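Local coordinates for protein alkaline serine protease AL20 (Nesterenkonia abyssinica, PDB 3CP7) that probably cleaves peptide bonds as a secreted, chymotrypsin-like alkaline serine protease, at residues D5-F13 and F21-A29. Numbering follows the deposited sequence.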
loop_
_atom_site.group_PDB
_atom_site.type_symbol
_atom_site.label_atom_id
_atom_site.label_comp_id
_atom_site.label_asym_id
_atom_site.label_seq_id
_atom_site.Cartn_x
_atom_site.Cartn_y
_atom_site.Cartn_z
ATOM N N ASP A 5 -28.125 2.331 15.638
ATOM C CA ASP A 5 -27.989 3.785 15.599
ATOM C C ASP A 5 -26.697 4.295 14.967
ATOM O O ASP A 5 -26.565 5.483 14.717
ATOM C CB ASP A 5 -28.190 4.373 16.991
ATOM C CG ASP A 5 -29.648 4.384 17.405
ATOM O OD1 ASP A 5 -30.516 4.651 16.537
ATOM O OD2 ASP A 5 -29.919 4.115 18.592
ATOM N N SER A 6 -25.743 3.407 14.717
ATOM C CA SER A 6 -24.464 3.812 14.125
ATOM C C SER A 6 -24.015 2.776 13.099
ATOM O O SER A 6 -22.997 2.107 13.303
ATOM C CB SER A 6 -23.400 3.996 15.219
ATOM O OG SER A 6 -23.228 2.806 15.968
ATOM N N PRO A 7 -24.777 2.613 12.002
ATOM C CA PRO A 7 -24.549 1.516 11.063
ATOM C C PRO A 7 -23.272 1.621 10.233
ATOM O O PRO A 7 -22.909 0.656 9.569
ATOM C CB PRO A 7 -25.780 1.570 10.150
ATOM C CG PRO A 7 -26.209 2.993 10.210
ATOM C CD PRO A 7 -25.951 3.426 11.615
ATOM N N HIS A 8 -22.608 2.774 10.275
ATOM C CA HIS A 8 -21.288 2.891 9.674
ATOM C C HIS A 8 -20.256 2.044 10.419
ATOM O O HIS A 8 -19.266 1.640 9.823
ATOM C CB HIS A 8 -20.843 4.354 9.595
ATOM C CG HIS A 8 -21.059 5.137 10.857
ATOM N ND1 HIS A 8 -20.081 5.285 11.817
ATOM C CD2 HIS A 8 -22.133 5.829 11.309
ATOM C CE1 HIS A 8 -20.542 6.037 12.804
ATOM N NE2 HIS A 8 -21.785 6.387 12.515
ATOM N N ILE A 9 -20.495 1.773 11.704
ATOM C CA ILE A 9 -19.596 0.900 12.479
ATOM C C ILE A 9 -20.024 -0.552 12.249
ATOM O O ILE A 9 -21.223 -0.848 12.225
ATOM C CB ILE A 9 -19.637 1.205 13.995
ATOM C CG1 ILE A 9 -19.570 2.712 14.262
ATOM C CG2 ILE A 9 -18.479 0.482 14.686
ATOM C CD1 ILE A 9 -19.700 3.091 15.733
ATOM N N GLY A 10 -19.068 -1.460 12.101
ATOM C CA GLY A 10 -19.426 -2.848 11.837
ATOM C C GLY A 10 -18.378 -3.829 12.293
ATOM O O GLY A 10 -17.284 -3.437 12.723
ATOM N N LYS A 11 -18.728 -5.110 12.177
ATOM C CA LYS A 11 -17.873 -6.211 12.606
ATOM C C LYS A 11 -17.121 -6.735 11.383
ATOM O O LYS A 11 -17.651 -6.684 10.262
ATOM C CB LYS A 11 -18.726 -7.309 13.246
ATOM C CG LYS A 11 -17.943 -8.485 13.814
ATOM C CD LYS A 11 -18.891 -9.468 14.454
ATOM C CE LYS A 11 -18.174 -10.684 15.001
ATOM N NZ LYS A 11 -17.461 -10.434 16.278
ATOM N N VAL A 12 -15.891 -7.209 11.596
ATOM C CA VAL A 12 -15.062 -7.755 10.524
ATOM C C VAL A 12 -14.805 -9.239 10.806
ATOM O O VAL A 12 -14.558 -9.617 11.956
ATOM C CB VAL A 12 -13.714 -6.995 10.435
ATOM C CG1 VAL A 12 -12.735 -7.721 9.545
ATOM C CG2 VAL A 12 -13.924 -5.580 9.911
ATOM N N PHE A 13 -14.894 -10.060 9.761
ATOM C CA PHE A 13 -14.460 -11.455 9.810
ATOM C C PHE A 13 -13.345 -11.617 8.795
ATOM O O PHE A 13 -13.391 -11.040 7.711
ATOM C CB PHE A 13 -15.605 -12.405 9.439
ATOM C CG PHE A 13 -16.813 -12.298 10.328
ATOM C CD1 PHE A 13 -17.765 -11.304 10.111
ATOM C CD2 PHE A 13 -17.010 -13.201 11.365
ATOM C CE1 PHE A 13 -18.880 -11.207 10.923
ATOM C CE2 PHE A 13 -18.134 -13.110 12.186
ATOM C CZ PHE A 13 -19.071 -12.121 11.953
ATOM N N PHE A 21 -10.578 -15.272 12.326
ATOM C CA PHE A 21 -10.445 -14.176 13.275
ATOM C C PHE A 21 -11.540 -13.139 13.079
ATOM O O PHE A 21 -12.253 -13.154 12.081
ATOM C CB PHE A 21 -9.059 -13.535 13.145
ATOM C CG PHE A 21 -7.937 -14.473 13.475
ATOM C CD1 PHE A 21 -7.367 -15.272 12.481
ATOM C CD2 PHE A 21 -7.469 -14.577 14.782
ATOM C CE1 PHE A 21 -6.340 -16.170 12.795
ATOM C CE2 PHE A 21 -6.437 -15.460 15.106
ATOM C CZ PHE A 21 -5.876 -16.260 14.110
ATOM N N VAL A 22 -11.660 -12.245 14.053
ATOM C CA VAL A 22 -12.641 -11.172 14.010
ATOM C C VAL A 22 -11.997 -9.832 14.397
ATOM O O VAL A 22 -11.011 -9.780 15.130
ATOM C CB VAL A 22 -13.880 -11.514 14.889
ATOM C CG1 VAL A 22 -13.504 -11.664 16.358
ATOM C CG2 VAL A 22 -14.973 -10.524 14.695
ATOM N N CYS A 23 -12.551 -8.755 13.856
ATOM C CA CYS A 23 -12.063 -7.397 14.111
ATOM C C CYS A 23 -13.272 -6.460 14.030
ATOM O O CYS A 23 -14.430 -6.916 14.055
ATOM C CB CYS A 23 -10.972 -7.005 13.095
ATOM S SG CYS A 23 -9.250 -7.238 13.651
ATOM N N SER A 24 -13.006 -5.159 13.932
ATOM C CA SER A 24 -14.053 -4.159 13.768
ATOM C C SER A 24 -13.573 -3.175 12.705
ATOM O O SER A 24 -12.393 -3.156 12.349
ATOM C CB SER A 24 -14.292 -3.448 15.099
ATOM O OG SER A 24 -14.667 -4.366 16.125
ATOM N N ALA A 25 -14.490 -2.356 12.195
ATOM C CA ALA A 25 -14.141 -1.339 11.209
ATOM C C ALA A 25 -15.241 -0.294 11.133
ATOM O O ALA A 25 -16.270 -0.409 11.800
ATOM C CB ALA A 25 -13.912 -1.971 9.840
ATOM N N ASN A 26 -15.034 0.712 10.288
ATOM C CA ASN A 26 -15.969 1.816 10.201
ATOM C C ASN A 26 -15.981 2.430 8.816
ATOM O O ASN A 26 -14.928 2.714 8.272
ATOM C CB ASN A 26 -15.595 2.877 11.242
ATOM C CG ASN A 26 -16.621 4.000 11.334
ATOM O OD1 ASN A 26 -17.801 3.754 11.600
ATOM N ND2 ASN A 26 -16.171 5.238 11.118
ATOM N N ILE A 27 -17.175 2.657 8.264
ATOM C CA ILE A 27 -17.294 3.337 6.973
ATOM C C ILE A 27 -16.905 4.804 7.120
ATOM O O ILE A 27 -17.515 5.541 7.903
ATOM C CB ILE A 27 -18.726 3.264 6.376
ATOM C CG1 ILE A 27 -19.210 1.815 6.286
ATOM C CG2 ILE A 27 -18.757 3.939 5.000
ATOM C CD1 ILE A 27 -20.696 1.684 5.905
ATOM N N VAL A 28 -15.889 5.215 6.367
ATOM C CA VAL A 28 -15.458 6.613 6.334
ATOM C C VAL A 28 -15.805 7.206 4.973
ATOM O O VAL A 28 -15.775 6.509 3.957
ATOM C CB VAL A 28 -13.945 6.777 6.654
ATOM C CG1 VAL A 28 -13.705 6.482 8.141
ATOM C CG2 VAL A 28 -13.058 5.910 5.730
ATOM N N ALA A 29 -16.170 8.486 4.966
ATOM C CA ALA A 29 -16.569 9.151 3.719
ATOM C C ALA A 29 -15.468 8.999 2.687
ATOM O O ALA A 29 -14.307 9.242 2.996
ATOM C CB ALA A 29 -16.850 10.607 3.974
#
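Gly10 and Val12 of strand 9-13 pair through backbone hydrogen bonds in both directions with Ala25 and Cys23 of strand 21-27, and the two segments run antiparallel, their axes 4.2 Å apart and their N-to-C directions 149° from each other. Gly10 N to Ala25 O and Ala25 N to Gly10 O are both 3.0 Å. Ile9 faces Asn26, Lys11 faces Ser24 and Phe13 faces Val22 as non-hydrogen-bonded pairs. A further backbone bond from Ile27 N to His8 O (2.8 Å) carries the ladder into the type I turn of Ser6 to Ile9, which leads into the first strand. Together these strands form the opening hairpin of the N-terminal six-stranded antiparallel barrel of the chymotrypsin-like fold; strand 55-59 flanks the first strand and strand 35-38 the second. Val12 CG2 packs on Ala25 CB at 3.6 Å, and Val12 CB meets Cys23 CB at 3.8 Å, on a face where Phe57 touches both Val12 and Ala25. Cys23 is tied by a disulfide to Cys42, next to His41 of a probable Ser169-His41-Asp91 triad. Ile9, Lys11, Ser24 and Asn26 lie on the opposite face. Asn26, its CG anti to the backbone N (chi1 -173°), reaches past the strand end to His8 in the turn and takes the ring's N-H: His8 ND1 to Asn26 OD1 is 2.8 Å and nearly straight. OD1 receives it on a lone pair and lies near the ring plane at the edge, with the amide itself turned 72° against the ring. Asn26 ND2 bonds to Gln183 and Ser113, fixing the amide's rotation. Lys11, extended until a bend at chi4, crosses Val22 CG2, so closely that the modelled Val22 rotamer is doubtful, before NZ bonds to Gly138 O.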